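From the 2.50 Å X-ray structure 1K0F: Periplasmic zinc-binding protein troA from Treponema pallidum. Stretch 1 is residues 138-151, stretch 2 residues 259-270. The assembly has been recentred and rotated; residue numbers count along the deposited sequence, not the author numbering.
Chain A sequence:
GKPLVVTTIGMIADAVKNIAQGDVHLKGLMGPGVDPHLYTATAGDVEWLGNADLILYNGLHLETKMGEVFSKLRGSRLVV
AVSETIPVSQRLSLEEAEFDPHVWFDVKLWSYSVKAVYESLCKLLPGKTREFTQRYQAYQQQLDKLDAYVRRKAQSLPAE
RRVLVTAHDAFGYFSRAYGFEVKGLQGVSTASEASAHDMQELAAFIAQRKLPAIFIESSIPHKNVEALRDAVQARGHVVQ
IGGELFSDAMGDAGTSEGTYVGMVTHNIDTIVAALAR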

# COMPACT_ATOMS: atom_id res chain seq x y z
N ALA A 138 2.20 -17.65 11.51
CA ALA A 138 3.57 -17.31 11.24
C ALA A 138 3.54 -15.95 10.58
O ALA A 138 3.91 -14.94 11.19
CB ALA A 138 4.19 -18.34 10.32
N TYR A 139 3.06 -15.90 9.34
CA TYR A 139 2.98 -14.66 8.58
C TYR A 139 2.52 -13.45 9.40
O TYR A 139 2.92 -12.31 9.14
CB TYR A 139 2.08 -14.85 7.36
CG TYR A 139 2.02 -13.64 6.44
CD1 TYR A 139 3.17 -13.09 5.89
CD2 TYR A 139 0.79 -13.06 6.12
CE1 TYR A 139 3.10 -11.99 5.02
CE2 TYR A 139 0.71 -11.98 5.25
CZ TYR A 139 1.86 -11.45 4.71
OH TYR A 139 1.74 -10.39 3.84
N GLN A 140 1.68 -13.68 10.40
CA GLN A 140 1.22 -12.58 11.23
C GLN A 140 2.36 -12.16 12.14
O GLN A 140 2.60 -10.97 12.35
CB GLN A 140 0.00 -13.00 12.06
CG GLN A 140 -1.27 -12.18 11.79
CD GLN A 140 -0.98 -10.70 11.54
OE1 GLN A 140 -1.10 -10.21 10.41
NE2 GLN A 140 -0.59 -9.98 12.59
N GLN A 141 3.06 -13.15 12.68
CA GLN A 141 4.19 -12.89 13.55
C GLN A 141 5.18 -12.00 12.83
O GLN A 141 5.86 -11.18 13.44
CB GLN A 141 4.86 -14.20 13.93
CG GLN A 141 3.88 -15.25 14.38
CD GLN A 141 4.15 -15.69 15.79
OE1 GLN A 141 4.96 -15.08 16.49
NE2 GLN A 141 3.49 -16.75 16.21
N GLN A 142 5.28 -12.19 11.52
CA GLN A 142 6.18 -11.39 10.70
C GLN A 142 5.62 -9.97 10.69
O GLN A 142 6.36 -9.00 10.81
CB GLN A 142 6.23 -11.94 9.26
CG GLN A 142 7.17 -13.13 9.07
CD GLN A 142 7.09 -13.74 7.67
OE1 GLN A 142 7.52 -13.13 6.68
NE2 GLN A 142 6.53 -14.94 7.58
N LEU A 143 4.30 -9.87 10.56
CA LEU A 143 3.63 -8.57 10.55
C LEU A 143 3.95 -7.86 11.86
O LEU A 143 4.40 -6.71 11.86
CB LEU A 143 2.11 -8.76 10.44
CG LEU A 143 1.51 -9.01 9.05
CD1 LEU A 143 0.47 -7.95 8.75
CD2 LEU A 143 2.60 -9.02 7.99
N ASP A 144 3.71 -8.55 12.96
CA ASP A 144 3.97 -8.02 14.29
C ASP A 144 5.39 -7.45 14.40
O ASP A 144 5.58 -6.29 14.75
CB ASP A 144 3.74 -9.12 15.33
CG ASP A 144 2.27 -9.44 15.51
OD1 ASP A 144 1.93 -10.40 16.25
OD2 ASP A 144 1.44 -8.73 14.91
N LYS A 145 6.39 -8.27 14.10
CA LYS A 145 7.76 -7.78 14.16
C LYS A 145 7.85 -6.54 13.27
O LYS A 145 8.48 -5.56 13.63
CB LYS A 145 8.73 -8.85 13.67
CG LYS A 145 9.43 -9.62 14.77
CD LYS A 145 10.10 -10.89 14.22
CE LYS A 145 9.36 -12.16 14.64
NZ LYS A 145 7.95 -11.89 15.07
N LEU A 146 7.19 -6.60 12.11
CA LEU A 146 7.22 -5.49 11.15
C LEU A 146 6.62 -4.22 11.74
O LEU A 146 7.21 -3.13 11.64
CB LEU A 146 6.46 -5.86 9.87
CG LEU A 146 6.37 -4.78 8.77
CD1 LEU A 146 7.71 -4.09 8.59
CD2 LEU A 146 5.93 -5.41 7.46
N ASP A 147 5.45 -4.33 12.35
CA ASP A 147 4.84 -3.17 12.94
C ASP A 147 5.74 -2.63 14.04
O ASP A 147 5.92 -1.42 14.18
CB ASP A 147 3.48 -3.51 13.53
CG ASP A 147 2.84 -2.32 14.18
OD1 ASP A 147 2.08 -1.60 13.49
OD2 ASP A 147 3.10 -2.10 15.38
N ALA A 148 6.32 -3.54 14.81
CA ALA A 148 7.20 -3.14 15.90
C ALA A 148 8.38 -2.36 15.35
O ALA A 148 8.64 -1.24 15.76
CB ALA A 148 7.69 -4.38 16.64
N TYR A 149 9.06 -2.98 14.39
CA TYR A 149 10.23 -2.41 13.74
C TYR A 149 9.95 -1.01 13.20
O TYR A 149 10.69 -0.08 13.48
CB TYR A 149 10.67 -3.34 12.61
CG TYR A 149 11.80 -2.83 11.73
CD1 TYR A 149 13.13 -3.13 12.02
CD2 TYR A 149 11.52 -2.11 10.57
CE1 TYR A 149 14.16 -2.73 11.17
CE2 TYR A 149 12.55 -1.70 9.71
CZ TYR A 149 13.86 -2.02 10.02
OH TYR A 149 14.87 -1.64 9.17
N VAL A 150 8.86 -0.88 12.45
CA VAL A 150 8.49 0.41 11.87
C VAL A 150 8.23 1.46 12.93
O VAL A 150 8.38 2.66 12.68
CB VAL A 150 7.25 0.29 10.97
CG1 VAL A 150 6.85 1.66 10.43
CG2 VAL A 150 7.54 -0.67 9.82
N ARG A 151 7.81 1.03 14.11
CA ARG A 151 7.57 1.99 15.18
C ARG A 151 8.92 2.32 15.79
O ARG A 151 9.27 3.49 15.93
CB ARG A 151 6.64 1.42 16.25
CG ARG A 151 5.93 2.53 17.05
CD ARG A 151 4.78 1.99 17.90
NE ARG A 151 3.54 2.72 17.68
CZ ARG A 151 2.44 2.17 17.17
NH1 ARG A 151 2.43 0.89 16.82
NH2 ARG A 151 1.34 2.91 17.01
N THR A 259 7.78 -7.96 -1.28
CA THR A 259 6.97 -8.62 -0.27
C THR A 259 6.51 -7.49 0.62
O THR A 259 7.16 -6.45 0.69
CB THR A 259 7.78 -9.66 0.55
OG1 THR A 259 8.70 -8.98 1.42
CG2 THR A 259 8.55 -10.58 -0.37
N TYR A 260 5.37 -7.68 1.27
CA TYR A 260 4.84 -6.67 2.17
C TYR A 260 5.95 -6.27 3.11
O TYR A 260 6.45 -5.15 3.07
CB TYR A 260 3.69 -7.26 2.96
CG TYR A 260 3.10 -6.30 3.95
CD1 TYR A 260 2.53 -5.10 3.52
CD2 TYR A 260 3.12 -6.58 5.31
CE1 TYR A 260 1.98 -4.21 4.43
CE2 TYR A 260 2.58 -5.69 6.23
CZ TYR A 260 2.01 -4.51 5.78
OH TYR A 260 1.48 -3.62 6.68
N VAL A 261 6.34 -7.22 3.96
CA VAL A 261 7.40 -7.03 4.94
C VAL A 261 8.55 -6.19 4.41
O VAL A 261 8.84 -5.13 4.96
CB VAL A 261 7.95 -8.41 5.40
CG1 VAL A 261 9.39 -8.27 5.91
CG2 VAL A 261 7.04 -8.99 6.47
N GLY A 262 9.20 -6.67 3.35
CA GLY A 262 10.32 -5.94 2.80
C GLY A 262 9.94 -4.61 2.18
O GLY A 262 10.66 -3.62 2.31
N MET A 263 8.79 -4.58 1.51
CA MET A 263 8.34 -3.35 0.88
C MET A 263 8.25 -2.24 1.92
O MET A 263 8.68 -1.11 1.68
CB MET A 263 6.96 -3.55 0.26
CG MET A 263 6.17 -2.24 0.08
SD MET A 263 4.49 -2.32 0.73
CE MET A 263 3.63 -1.24 -0.45
N VAL A 264 7.67 -2.59 3.07
CA VAL A 264 7.50 -1.65 4.17
C VAL A 264 8.83 -1.39 4.90
O VAL A 264 9.07 -0.30 5.42
CB VAL A 264 6.47 -2.17 5.19
CG1 VAL A 264 6.38 -1.24 6.38
CG2 VAL A 264 5.12 -2.30 4.52
N THR A 265 9.69 -2.41 4.93
CA THR A 265 10.98 -2.25 5.57
C THR A 265 11.73 -1.25 4.75
O THR A 265 12.41 -0.37 5.28
CB THR A 265 11.76 -3.56 5.62
OG1 THR A 265 11.14 -4.45 6.55
CG2 THR A 265 13.18 -3.30 6.07
N HIS A 266 11.62 -1.39 3.43
CA HIS A 266 12.31 -0.48 2.54
C HIS A 266 11.82 0.92 2.82
O HIS A 266 12.60 1.87 2.88
CB HIS A 266 12.01 -0.78 1.08
CG HIS A 266 12.14 0.41 0.19
ND1 HIS A 266 13.31 0.70 -0.49
CD2 HIS A 266 11.30 1.44 -0.05
CE1 HIS A 266 13.17 1.86 -1.11
NE2 HIS A 266 11.96 2.33 -0.85
N ASN A 267 10.51 1.04 2.98
CA ASN A 267 9.89 2.34 3.22
C ASN A 267 10.49 3.06 4.43
O ASN A 267 11.15 4.08 4.27
CB ASN A 267 8.37 2.18 3.37
CG ASN A 267 7.64 2.25 2.01
OD1 ASN A 267 8.26 2.21 0.94
ND2 ASN A 267 6.32 2.36 2.06
N ILE A 268 10.26 2.54 5.63
CA ILE A 268 10.79 3.15 6.85
C ILE A 268 12.31 3.30 6.80
O ILE A 268 12.86 4.29 7.28
CB ILE A 268 10.41 2.34 8.11
CG1 ILE A 268 10.26 3.28 9.29
CG2 ILE A 268 11.47 1.29 8.44
CD1 ILE A 268 9.05 4.15 9.19
N ASP A 269 12.99 2.32 6.22
CA ASP A 269 14.43 2.42 6.14
C ASP A 269 14.71 3.69 5.36
O ASP A 269 15.15 4.68 5.91
CB ASP A 269 15.01 1.20 5.41
CG ASP A 269 15.07 -0.03 6.29
OD1 ASP A 269 14.36 -0.07 7.30
OD2 ASP A 269 15.84 -0.97 5.96
N THR A 270 14.40 3.65 4.07
CA THR A 270 14.62 4.78 3.18
C THR A 270 14.24 6.13 3.78
O THR A 270 15.01 7.10 3.69
CB THR A 270 13.83 4.59 1.88
OG1 THR A 270 14.41 3.51 1.14
CG2 THR A 270 13.85 5.87 1.04

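Two helices, distant in sequence and running almost parallel (6° between their directions, axes 10.1 Å apart at closest approach), pack here through a mostly apolar seam that carries a single cross-helix hydrogen bond. The organizing element is Leu146, a knob seated in a hole formed by Tyr260, Val261, Val264 and Thr265. Its CD2 reaches the backbone itself, 3.3 Å from Val261 CA, and lies 3.6 Å from Tyr260 CE2, while its CD1 lies 3.8 Å from Val264 CG1. Thr265 also lines the hole, and its hydroxyl is engaged within its own helix, OG1 donating to Val261 O at 2.9 Å.

One turn on, Val150 continues the seam, with CG2 3.7 Å from Val264 CG1 and CG1 3.5 Å from Ile268 CD1. One turn back, Leu143 starts with a sideways CA-to-CB bond, yet its CD2 comes within 3.7 Å of Tyr260 CD2, meeting that ring at its edge.

Tyr149 combines both chemistries: CE2 packs 3.4 Å from Ile268 CG2, and the hydroxyl OH donates to Asp269 OD1 at 2.5 Å, a very short bond. The carboxylate oxygen lies near the ring plane, so the polar link is made at the ring's edge while the ring itself still packs against aliphatic carbon.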